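Local coordinates for N5-Carboxyaminoimidazole ribonucleotide synthetase (Staphylococcus aureus subsp. aureus, PDB 3ORQ), which catalyses the ATP-dependent carboxylation of 5-aminoimidazole ribonucleotide with bicarbonate, giving N5-carboxyaminoimidazole ribonucleotide in purine biosynthesis, at residues V39-S44 / I57-D62; V150-G155 / S181-E186; Q206-P211 / N305-L310; Q220-T225 / M315-G320. All blocks are in the same frame, centred on the assembly; numbering follows the deposited sequence.

Contact 1: V39-S44 / I57-D62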
# COMPACT_ATOMS: atom_id res chain seq x y z
N VAL A 39 -8.54 -6.69 -13.98
CA VAL A 39 -8.53 -6.40 -15.42
C VAL A 39 -8.80 -4.90 -15.60
O VAL A 39 -9.75 -4.36 -15.05
CB VAL A 39 -9.61 -7.22 -16.16
CG1 VAL A 39 -9.63 -6.85 -17.61
CG2 VAL A 39 -9.28 -8.70 -16.05
N VAL A 40 -7.97 -4.22 -16.37
CA VAL A 40 -8.17 -2.80 -16.50
C VAL A 40 -8.35 -2.41 -17.99
O VAL A 40 -7.68 -2.97 -18.88
CB VAL A 40 -7.00 -1.98 -15.83
CG1 VAL A 40 -5.64 -2.33 -16.49
CG2 VAL A 40 -7.25 -0.47 -15.98
N LEU A 41 -9.26 -1.46 -18.24
CA LEU A 41 -9.57 -0.98 -19.59
C LEU A 41 -9.21 0.52 -19.67
O LEU A 41 -9.66 1.34 -18.85
CB LEU A 41 -11.05 -1.20 -19.94
CG LEU A 41 -11.48 -0.91 -21.39
CD1 LEU A 41 -12.67 -1.79 -21.86
CD2 LEU A 41 -11.76 0.56 -21.60
N ASP A 42 -8.41 0.87 -20.66
CA ASP A 42 -8.00 2.25 -20.87
C ASP A 42 -7.54 2.34 -22.33
O ASP A 42 -6.92 1.40 -22.84
CB ASP A 42 -6.84 2.60 -19.91
CG ASP A 42 -6.56 4.10 -19.82
OD1 ASP A 42 -6.98 4.75 -18.84
OD2 ASP A 42 -5.95 4.65 -20.76
N PRO A 43 -7.80 3.48 -23.00
CA PRO A 43 -7.33 3.69 -24.39
C PRO A 43 -5.81 3.80 -24.53
O PRO A 43 -5.26 3.59 -25.62
CB PRO A 43 -8.00 5.02 -24.80
CG PRO A 43 -8.32 5.72 -23.45
CD PRO A 43 -8.67 4.58 -22.52
N SER A 44 -5.12 4.14 -23.44
CA SER A 44 -3.71 4.43 -23.54
C SER A 44 -2.83 3.28 -23.00
O SER A 44 -3.00 2.81 -21.84
CB SER A 44 -3.38 5.74 -22.83
OG SER A 44 -1.99 5.87 -22.71
N ILE A 57 -6.87 -4.34 -21.20
CA ILE A 57 -7.66 -4.23 -22.41
C ILE A 57 -7.54 -2.78 -22.91
O ILE A 57 -8.03 -1.83 -22.27
CB ILE A 57 -9.13 -4.51 -22.18
CG1 ILE A 57 -9.37 -5.97 -21.75
CG2 ILE A 57 -9.93 -4.19 -23.46
CD1 ILE A 57 -10.84 -6.22 -21.28
N GLN A 58 -6.85 -2.61 -24.04
CA GLN A 58 -6.68 -1.28 -24.61
C GLN A 58 -7.88 -1.02 -25.53
O GLN A 58 -8.07 -1.71 -26.54
CB GLN A 58 -5.35 -1.17 -25.40
CG GLN A 58 -5.16 0.23 -26.00
CD GLN A 58 -3.80 0.46 -26.71
OE1 GLN A 58 -3.04 -0.47 -26.96
NE2 GLN A 58 -3.51 1.72 -27.02
N ALA A 59 -8.71 -0.05 -25.15
CA ALA A 59 -9.86 0.34 -25.92
C ALA A 59 -10.42 1.66 -25.40
O ALA A 59 -10.18 2.03 -24.25
CB ALA A 59 -10.92 -0.75 -25.85
N LYS A 60 -11.15 2.37 -26.23
CA LYS A 60 -11.82 3.61 -25.81
C LYS A 60 -12.98 3.31 -24.87
O LYS A 60 -13.53 2.19 -24.85
CB LYS A 60 -12.32 4.42 -27.02
CG LYS A 60 -11.22 4.80 -28.00
CD LYS A 60 -11.75 5.72 -29.08
CE LYS A 60 -10.58 6.19 -29.90
NZ LYS A 60 -10.95 7.39 -30.71
N TYR A 61 -13.36 4.31 -24.09
CA TYR A 61 -14.43 4.13 -23.11
C TYR A 61 -15.84 4.02 -23.74
O TYR A 61 -16.77 3.59 -23.08
CB TYR A 61 -14.38 5.25 -22.08
CG TYR A 61 -13.04 5.42 -21.38
CD1 TYR A 61 -12.50 4.40 -20.59
CD2 TYR A 61 -12.33 6.62 -21.50
CE1 TYR A 61 -11.27 4.58 -19.92
CE2 TYR A 61 -11.11 6.81 -20.83
CZ TYR A 61 -10.59 5.78 -20.03
OH TYR A 61 -9.37 5.97 -19.40
N ASP A 62 -15.97 4.40 -25.00
CA ASP A 62 -17.25 4.25 -25.73
C ASP A 62 -17.31 2.92 -26.50
O ASP A 62 -18.33 2.61 -27.10
CB ASP A 62 -17.45 5.41 -26.71
CG ASP A 62 -16.29 5.55 -27.71
OD1 ASP A 62 -15.13 5.51 -27.25
OD2 ASP A 62 -16.49 5.72 -28.95

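Contact 2: V150-G155 / S181-E186. With ADP (adenosine-5'-diphosphate), chain D.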
# COMPACT_ATOMS: atom_id res chain seq x y z
N VAL A 150 -19.32 31.23 -15.19
CA VAL A 150 -19.86 30.31 -16.20
C VAL A 150 -18.97 29.05 -16.37
O VAL A 150 -17.77 29.18 -16.56
CB VAL A 150 -20.00 31.03 -17.55
CG1 VAL A 150 -20.73 30.16 -18.54
CG2 VAL A 150 -20.76 32.33 -17.36
N LYS A 151 -19.57 27.86 -16.25
CA LYS A 151 -18.86 26.58 -16.41
C LYS A 151 -19.48 25.76 -17.53
O LYS A 151 -20.70 25.72 -17.66
CB LYS A 151 -18.86 25.74 -15.12
CG LYS A 151 -18.42 26.48 -13.86
CD LYS A 151 -18.66 25.66 -12.58
CE LYS A 151 -18.23 26.44 -11.36
NZ LYS A 151 -18.51 25.70 -10.08
N THR A 152 -18.64 25.10 -18.34
CA THR A 152 -19.14 24.10 -19.28
C THR A 152 -19.81 23.01 -18.47
O THR A 152 -19.40 22.71 -17.34
CB THR A 152 -18.05 23.50 -20.26
OG1 THR A 152 -17.27 22.48 -19.63
CG2 THR A 152 -17.12 24.58 -20.76
N ARG A 153 -20.87 22.42 -19.01
CA ARG A 153 -21.58 21.43 -18.24
C ARG A 153 -21.12 19.99 -18.48
O ARG A 153 -21.53 19.08 -17.74
CB ARG A 153 -23.09 21.61 -18.36
CG ARG A 153 -23.65 21.55 -19.72
CD ARG A 153 -25.09 22.06 -19.69
NE ARG A 153 -26.01 20.97 -19.36
CZ ARG A 153 -27.21 20.83 -19.90
NH1 ARG A 153 -27.63 21.70 -20.81
NH2 ARG A 153 -27.99 19.80 -19.55
N PHE A 154 -20.26 19.80 -19.48
CA PHE A 154 -19.80 18.46 -19.82
C PHE A 154 -18.32 18.14 -19.66
O PHE A 154 -17.97 17.15 -19.01
CB PHE A 154 -20.31 18.05 -21.19
CG PHE A 154 -21.77 17.72 -21.19
CD1 PHE A 154 -22.21 16.46 -20.78
CD2 PHE A 154 -22.72 18.68 -21.56
CE1 PHE A 154 -23.57 16.15 -20.76
CE2 PHE A 154 -24.08 18.39 -21.53
CZ PHE A 154 -24.51 17.11 -21.13
N GLY A 155 -17.44 18.95 -20.24
CA GLY A 155 -16.03 18.57 -20.30
C GLY A 155 -15.17 18.73 -19.05
O GLY A 155 -14.18 18.01 -18.88
N SER A 181 -20.19 25.55 -26.24
CA SER A 181 -20.67 24.52 -25.32
C SER A 181 -21.78 25.03 -24.42
O SER A 181 -21.73 26.17 -23.94
CB SER A 181 -19.51 23.96 -24.49
OG SER A 181 -19.96 22.97 -23.58
N GLU A 182 -22.79 24.18 -24.21
CA GLU A 182 -23.87 24.48 -23.27
C GLU A 182 -23.27 24.65 -21.89
O GLU A 182 -22.44 23.83 -21.45
CB GLU A 182 -24.92 23.35 -23.26
CG GLU A 182 -25.67 23.14 -24.57
CD GLU A 182 -26.87 22.18 -24.44
OE1 GLU A 182 -27.85 22.34 -25.21
OE2 GLU A 182 -26.83 21.26 -23.58
N CYS A 183 -23.68 25.70 -21.19
CA CYS A 183 -23.06 26.03 -19.91
C CYS A 183 -24.02 26.19 -18.74
O CYS A 183 -25.24 26.15 -18.92
CB CYS A 183 -22.24 27.30 -20.07
SG CYS A 183 -20.71 27.05 -20.94
N VAL A 184 -23.45 26.36 -17.55
CA VAL A 184 -24.21 26.75 -16.37
C VAL A 184 -23.56 27.97 -15.75
O VAL A 184 -22.33 28.09 -15.77
CB VAL A 184 -24.24 25.69 -15.27
CG1 VAL A 184 -25.36 26.02 -14.30
CG2 VAL A 184 -24.43 24.28 -15.82
N ALA A 185 -24.37 28.87 -15.21
CA ALA A 185 -23.86 29.97 -14.38
C ALA A 185 -24.32 29.86 -12.91
O ALA A 185 -25.38 29.31 -12.62
CB ALA A 185 -24.23 31.31 -14.99
N GLU A 186 -23.49 30.35 -11.99
CA GLU A 186 -23.75 30.26 -10.56
C GLU A 186 -23.06 31.44 -9.87
O GLU A 186 -22.05 31.95 -10.37
CB GLU A 186 -23.24 28.92 -9.98
CG GLU A 186 -21.77 28.67 -10.27
CD GLU A 186 -21.18 27.47 -9.55
OE1 GLU A 186 -21.12 26.39 -10.20
OE2 GLU A 186 -20.77 27.62 -8.35
PB ADP D . -13.65 21.44 -11.34
O1B ADP D . -14.83 20.51 -11.46
O2B ADP D . -12.67 21.23 -10.23
O3B ADP D . -12.99 21.66 -12.67
PA ADP D . -15.09 23.29 -9.72
O1A ADP D . -16.49 23.65 -10.13
O2A ADP D . -14.89 22.24 -8.66
O3A ADP D . -14.25 22.91 -11.05
O5' ADP D . -14.28 24.60 -9.26
C5' ADP D . -12.88 24.58 -9.08
C4' ADP D . -12.50 25.68 -8.10
O4' ADP D . -12.93 26.98 -8.58
C3' ADP D . -13.15 25.51 -6.72
O3' ADP D . -12.41 24.68 -5.83
C2' ADP D . -13.22 26.94 -6.22
O2' ADP D . -12.04 27.27 -5.51
C1' ADP D . -13.36 27.79 -7.48
N9 ADP D . -14.81 28.03 -7.60
C8 ADP D . -15.66 27.29 -8.34
N7 ADP D . -16.94 27.73 -8.22
C5 ADP D . -16.89 28.79 -7.39
C6 ADP D . -17.89 29.75 -6.85
N6 ADP D . -19.20 29.61 -7.19
N1 ADP D . -17.44 30.70 -6.00
C2 ADP D . -16.14 30.82 -5.65
N3 ADP D . -15.17 29.99 -6.11
C4 ADP D . -15.49 28.98 -6.97

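Contact 3: Q206-P211 / N305-L310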
# COMPACT_ATOMS: atom_id res chain seq x y z
N GLN A 206 -24.62 -0.21 4.42
CA GLN A 206 -23.48 0.22 5.18
C GLN A 206 -22.86 1.53 4.64
O GLN A 206 -22.81 1.75 3.42
CB GLN A 206 -22.43 -0.83 5.13
CG GLN A 206 -22.75 -2.07 5.88
CD GLN A 206 -21.58 -3.05 5.72
OE1 GLN A 206 -20.66 -3.07 6.54
NE2 GLN A 206 -21.59 -3.81 4.63
N ILE A 207 -22.37 2.37 5.54
CA ILE A 207 -21.73 3.63 5.18
C ILE A 207 -20.61 4.00 6.17
O ILE A 207 -20.71 3.70 7.34
CB ILE A 207 -22.75 4.77 5.00
CG1 ILE A 207 -22.05 6.04 4.53
CG2 ILE A 207 -23.53 5.04 6.31
CD1 ILE A 207 -23.01 7.15 4.04
N THR A 208 -19.55 4.64 5.68
CA THR A 208 -18.40 5.05 6.49
C THR A 208 -17.88 6.38 5.98
O THR A 208 -17.90 6.65 4.79
CB THR A 208 -17.25 4.04 6.37
OG1 THR A 208 -17.82 2.74 6.31
CG2 THR A 208 -16.32 4.10 7.62
N PHE A 209 -17.41 7.21 6.90
CA PHE A 209 -16.93 8.54 6.60
C PHE A 209 -15.47 8.66 7.00
O PHE A 209 -15.10 8.33 8.13
CB PHE A 209 -17.75 9.59 7.38
CG PHE A 209 -19.19 9.66 6.99
CD1 PHE A 209 -20.14 8.91 7.67
CD2 PHE A 209 -19.61 10.53 5.97
CE1 PHE A 209 -21.51 9.00 7.34
CE2 PHE A 209 -20.98 10.63 5.61
CZ PHE A 209 -21.93 9.86 6.31
N PHE A 210 -14.64 9.15 6.08
CA PHE A 210 -13.28 9.53 6.38
C PHE A 210 -13.28 10.88 7.09
O PHE A 210 -14.27 11.60 7.06
CB PHE A 210 -12.47 9.60 5.04
CG PHE A 210 -12.15 8.23 4.48
CD1 PHE A 210 -13.14 7.49 3.84
CD2 PHE A 210 -10.88 7.66 4.67
CE1 PHE A 210 -12.86 6.19 3.38
CE2 PHE A 210 -10.60 6.34 4.21
CZ PHE A 210 -11.58 5.62 3.57
N PRO A 211 -12.17 11.22 7.76
CA PRO A 211 -12.03 12.56 8.38
C PRO A 211 -12.25 13.68 7.35
O PRO A 211 -11.77 13.60 6.22
CB PRO A 211 -10.57 12.59 8.87
CG PRO A 211 -9.98 11.13 8.61
CD PRO A 211 -11.16 10.26 8.28
N ASN A 305 -16.89 0.50 10.63
CA ASN A 305 -17.88 1.47 11.06
C ASN A 305 -17.31 2.86 11.16
O ASN A 305 -18.03 3.83 10.93
CB ASN A 305 -18.50 1.06 12.40
CG ASN A 305 -19.36 -0.22 12.27
OD1 ASN A 305 -19.29 -1.11 13.11
ND2 ASN A 305 -20.13 -0.31 11.17
N SER A 306 -16.03 2.97 11.50
CA SER A 306 -15.41 4.29 11.50
C SER A 306 -14.01 4.23 10.93
O SER A 306 -13.42 3.17 10.84
CB SER A 306 -15.40 4.91 12.92
OG SER A 306 -14.43 4.25 13.70
N ILE A 307 -13.50 5.38 10.53
CA ILE A 307 -12.12 5.48 10.08
C ILE A 307 -11.30 6.32 11.06
O ILE A 307 -11.77 7.35 11.54
CB ILE A 307 -12.05 6.03 8.65
CG1 ILE A 307 -12.62 4.97 7.69
CG2 ILE A 307 -10.59 6.28 8.25
CD1 ILE A 307 -13.53 5.56 6.74
N GLU A 308 -10.10 5.84 11.39
CA GLU A 308 -9.28 6.55 12.38
C GLU A 308 -8.22 7.31 11.67
O GLU A 308 -7.55 6.75 10.82
CB GLU A 308 -8.61 5.59 13.36
CG GLU A 308 -9.46 5.18 14.51
CD GLU A 308 -8.69 4.42 15.60
OE1 GLU A 308 -9.32 3.52 16.22
OE2 GLU A 308 -7.49 4.73 15.84
N LEU A 309 -8.05 8.57 12.03
CA LEU A 309 -6.85 9.30 11.60
C LEU A 309 -5.71 8.98 12.60
O LEU A 309 -5.72 9.47 13.75
CB LEU A 309 -7.15 10.80 11.50
CG LEU A 309 -6.03 11.74 11.04
CD1 LEU A 309 -5.67 11.51 9.60
CD2 LEU A 309 -6.53 13.14 11.21
N LEU A 310 -4.75 8.17 12.19
CA LEU A 310 -3.60 7.75 13.04
C LEU A 310 -2.59 8.91 13.24
O LEU A 310 -1.97 9.05 14.29
CB LEU A 310 -2.91 6.53 12.43
CG LEU A 310 -3.85 5.34 12.19
CD1 LEU A 310 -3.17 4.17 11.45
CD2 LEU A 310 -4.48 4.85 13.54
O HOH W 1 -18.05 6.74 9.82
O HOH W 2 -15.54 7.78 10.66

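Contact 4: Q220-T225 / M315-G320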
# COMPACT_ATOMS: atom_id res chain seq x y z
N GLN A 220 -7.06 26.79 -9.71
CA GLN A 220 -8.27 25.97 -9.78
C GLN A 220 -8.01 24.47 -9.78
O GLN A 220 -8.92 23.66 -9.95
CB GLN A 220 -9.19 26.43 -10.92
CG GLN A 220 -9.82 27.83 -10.67
CD GLN A 220 -8.84 28.99 -10.93
OE1 GLN A 220 -8.24 29.10 -12.01
NE2 GLN A 220 -8.66 29.86 -9.92
N ILE A 221 -6.74 24.11 -9.55
CA ILE A 221 -6.30 22.71 -9.41
C ILE A 221 -5.99 22.44 -7.95
O ILE A 221 -5.33 23.24 -7.30
CB ILE A 221 -5.03 22.46 -10.22
CG1 ILE A 221 -5.21 22.96 -11.68
CG2 ILE A 221 -4.60 21.01 -10.14
CD1 ILE A 221 -3.90 23.01 -12.46
N LEU A 222 -6.45 21.29 -7.43
CA LEU A 222 -6.14 20.94 -6.05
C LEU A 222 -4.64 21.04 -5.80
O LEU A 222 -3.86 20.55 -6.58
CB LEU A 222 -6.68 19.54 -5.68
CG LEU A 222 -6.34 19.10 -4.24
CD1 LEU A 222 -6.91 20.10 -3.18
CD2 LEU A 222 -6.82 17.67 -3.96
N PHE A 223 -4.25 21.70 -4.72
CA PHE A 223 -2.86 22.01 -4.43
C PHE A 223 -2.46 21.37 -3.13
O PHE A 223 -1.42 20.73 -3.05
CB PHE A 223 -2.75 23.51 -4.29
CG PHE A 223 -1.42 24.02 -3.83
CD1 PHE A 223 -0.25 23.74 -4.54
CD2 PHE A 223 -1.37 24.94 -2.77
CE1 PHE A 223 0.97 24.30 -4.15
CE2 PHE A 223 -0.16 25.51 -2.37
CZ PHE A 223 1.02 25.19 -3.05
N LYS A 224 -3.30 21.54 -2.11
CA LYS A 224 -2.97 21.15 -0.74
C LYS A 224 -4.20 20.66 -0.03
O LYS A 224 -5.23 21.29 -0.10
CB LYS A 224 -2.37 22.32 0.05
CG LYS A 224 -2.09 22.02 1.53
CD LYS A 224 -1.20 23.05 2.14
CE LYS A 224 -1.69 24.48 1.76
NZ LYS A 224 -2.96 24.90 2.50
N THR A 225 -4.10 19.51 0.64
CA THR A 225 -5.17 18.98 1.51
C THR A 225 -4.61 18.79 2.89
O THR A 225 -3.54 18.19 3.04
CB THR A 225 -5.70 17.63 0.97
OG1 THR A 225 -6.27 17.86 -0.33
CG2 THR A 225 -6.72 16.97 1.95
N MSE A 315 -1.11 16.97 2.48
CA MSE A 315 -0.80 16.30 1.24
C MSE A 315 -0.68 17.35 0.13
O MSE A 315 -1.53 18.25 0.05
CB MSE A 315 -1.92 15.34 0.90
CG MSE A 315 -1.68 14.63 -0.44
SE MSE A 315 -3.34 14.28 -1.36
CE MSE A 315 -2.76 14.97 -3.03
N MSE A 316 0.35 17.24 -0.70
CA MSE A 316 0.57 18.19 -1.82
C MSE A 316 0.46 17.42 -3.12
O MSE A 316 1.03 16.34 -3.23
CB MSE A 316 1.97 18.82 -1.76
CG MSE A 316 2.36 19.43 -0.43
SE MSE A 316 1.22 20.91 0.07
CE MSE A 316 1.70 22.17 -1.32
N ASN A 317 -0.26 17.95 -4.09
CA ASN A 317 -0.21 17.38 -5.44
C ASN A 317 1.15 17.65 -6.04
O ASN A 317 1.84 18.59 -5.65
CB ASN A 317 -1.27 18.00 -6.33
CG ASN A 317 -2.47 17.09 -6.48
OD1 ASN A 317 -2.44 15.91 -6.11
ND2 ASN A 317 -3.56 17.65 -7.02
N LEU A 318 1.57 16.81 -6.98
CA LEU A 318 2.78 17.13 -7.77
C LEU A 318 2.45 17.23 -9.24
O LEU A 318 2.42 16.24 -9.96
CB LEU A 318 3.94 16.16 -7.50
CG LEU A 318 4.59 16.17 -6.10
CD1 LEU A 318 5.33 14.85 -5.76
CD2 LEU A 318 5.54 17.38 -5.95
N LEU A 319 2.17 18.44 -9.71
CA LEU A 319 2.07 18.70 -11.16
C LEU A 319 3.43 18.57 -11.83
O LEU A 319 4.44 18.58 -11.15
CB LEU A 319 1.52 20.10 -11.41
CG LEU A 319 0.22 20.38 -10.67
CD1 LEU A 319 -0.28 21.87 -10.88
CD2 LEU A 319 -0.81 19.32 -11.12
N GLY A 320 3.46 18.46 -13.15
CA GLY A 320 4.73 18.41 -13.89
C GLY A 320 5.72 19.50 -13.46
O GLY A 320 6.91 19.26 -13.30

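Contact 1: V39-S44 / I57-D62
Val40 and Asp42 hold Ile57 between them in a parallel pairing: Ile57 N gives a nearly straight bond to Val40 O at 2.8 Å, and Asp42 N returns a longer one to Ile57 O. Further on the pairing becomes irregular, and Ala59 N meets Asp42 O from above the carbonyl plane.

Side chains supply two further polar bonds. Gln58 CG lies anti to the backbone N (chi1 -180°), and the chain, extended beyond it, brings NE2 within 2.9 Å of Pro43 O. The hydroxyl of Tyr61 donates to Asp42 OD1 at 2.7 Å, arriving from above the carboxylate plane, and ring and carboxylate stand 84° apart. OD1 also accepts from Gly20 N, while OD2 takes Ser44 N with its anti lone pair in an Asx turn; the carboxylate is thereby fixed through both oxygens.

Apolar contacts fill in the rest. Pro43 CD sits over one face of the Tyr61 ring, 3.8 Å from its centroid and offset toward the rim, a CH-pi contact. Leu41 CD1 packs on Ile57 CG2 at 4.0 Å, and CD2 of the same leucine reaches Tyr61 CD1. Helix 64-73 covers Leu41 and Ala59.

Such an edge, with strand 55-58 outermost beside 37-42 in a four-stranded parallel sheet, belongs to the Rossmann-like preATP-grasp domain, and Asp42 ties it to the glycine-rich turn after strand 14-18.

Contact 2: V150-G155 / S181-E186
Lys151 and Glu186 meet in a salt bridge, NZ to OE1 at 2.7 Å, with the ammonium above the carboxylate plane. Both also hold the nucleotide. NZ donates to O1A of the ADP alpha-phosphate at 2.9 Å and more distantly to the adenine N7, whereas Glu186 OE2 accepts from the adenine amino group N6 at 2.8 Å. The lysine chain is extended beyond CG, and its three bonds join base, phosphate and glutamate at one nitrogen. A second cation, Lys115, pairs with Glu186 OE1, which probably favours the charged carboxylate.

At the other end of the contact Arg153 NH1 reaches Glu182 OE2 at 2.9 Å, with the guanidinium and carboxylate planes nearly parallel (5° apart). Arg153 CG lies between the backbone N and the carbonyl carbon (chi1 58°), 3.1 Å from Glu182 O, and NE bonds to Asp110.

Between these ends the backbones pair antiparallel: Lys151 and Val184 exchange two N-H to O bonds of 2.8 Å each. Packing follows the strands, with Val150 CG1 against Cys183 CB at 3.6 Å and Arg153 CB against Val184 CG2.

Strands 148-152 and 183-187 are the central pair of a four-stranded antiparallel sheet in the ATP-grasp domain. Helix 171-178 packs on Val150, Thr152 and Cys183, while helix 111-120 touches Lys151, Arg153 and Val184.

Contact 3: Q206-P211 / N305-L310
Ile307 meets Thr208 and Phe210 through a bent side chain: CG1 lies anti to the carbonyl carbon (chi1 -69°), and a second torsion of 134°, well away from a staggered value, places CD1 over the phenyl ring. Phe210 CG is likewise anti to its carbonyl carbon, and although the CB of this residue points away from the loop, its ring turns back to receive the methyl. The motif is a loop packed along a strand: residues 305-310, between helix 290-298 and strand 313-319, run beside the start of strand 207-218 in the large antiparallel sheet of the ATP-grasp fold, the two directions only 13° apart.

Instead of direct backbone pairing, two waters bridge the gap. One accepts from Phe209 N and donates to Asn305 O at 3.1 Å; the other donates to Phe209 O at 2.6 Å and accepts from Ile307 N. Thr208 OG1 is bonded to Pro304 O, which leaves its methyl for the apolar contact.

Beyond the isoleucine, Pro211 CD touches Ile307 CG2 at 4.0 Å, and Pro211 CG meets Leu309 CB. Val227 of the next strand touches both Pro211 and Leu309. The far side of the loop faces the second subunit, where Glu308 forms a salt bridge with Lys311 of that chain and Leu310 packs on its counterpart.

Packing is tight where Thr208 CG2 approaches Ile307 CD1 to 3.3 Å, and the same CD1 lies above the centre of the Phe210 ring, 3.5 Å from its centroid.

Contact 4: Q220-T225 / M315-G320
Thr225 O accepts from Met315 N at 2.8 Å, the shortest polar bond between the strands, and Thr225 N answers with a bond to Met315 O at 2.9 Å. Together they make Thr225 and Met315 a hydrogen-bonded antiparallel pair, followed by Lys224 and Met316 as a non-hydrogen-bonded one. The pairing then shifts in character. Asn317 N reaches Phe223 O at 3.2 Å from above the carbonyl plane, and the amide of the same residue sends ND2 to Leu222 O at 2.9 Å, again from above the plane and at a bent N-H angle of 142°. One asparagine thus serves two consecutive carbonyls. The irregularity coincides with a classic beta bulge, in which Phe223 and Lys224 both face Glu216 of the preceding strand.

Residues 315 and 316 are selenomethionines. Met316 folds back at chi2 and chi3 (-63° and -66°), so that CE lies over one face of the Phe223 ring, offset toward the rim and 3.8 Å from the centroid, in a CH-pi contact; SE, farther off, makes the pair a Met-aromatic contact. SE also runs beside the Lys224 chain, 3.8 Å from CG. Lys224 bends away, and NZ forms salt bridges with Glu216 and Glu366. At the far end Ile221 CD1 and Leu319 CD1 touch tip to tip at 4.1 Å.

The chemistry implies a buried seam between the ATP-grasp domain and the C-terminal domain: the carbonyls of Leu222, Phe223, Thr225 and Met315 accept bonds, apolar groups pack alongside, and the buried Lys224 ammonium is probably balanced by Glu216 and Glu366, outside the two segments.

Contacts 1 and 2 come first along the chain, each closed before the next opens, whereas contacts 3 and 4 interleave. Contact 1 belongs to the parallel sheet of the preATP-grasp domain and contact 2 to the four-stranded antiparallel sheet; their centres lie 28 Å apart. Contacts 3 and 4 both reach the eight-stranded antiparallel sheet through neighbouring strands 207-218 and 221-227, with nearest atoms about 7 Å apart. Contacts 2 and 3 lie on opposite sides of the chain's centre. Contact 2 holds the nucleotide directly and contact 4 includes Gln220 of the same pocket, so ADP is held between two sheets, while contact 3 lies away from the ligand sites.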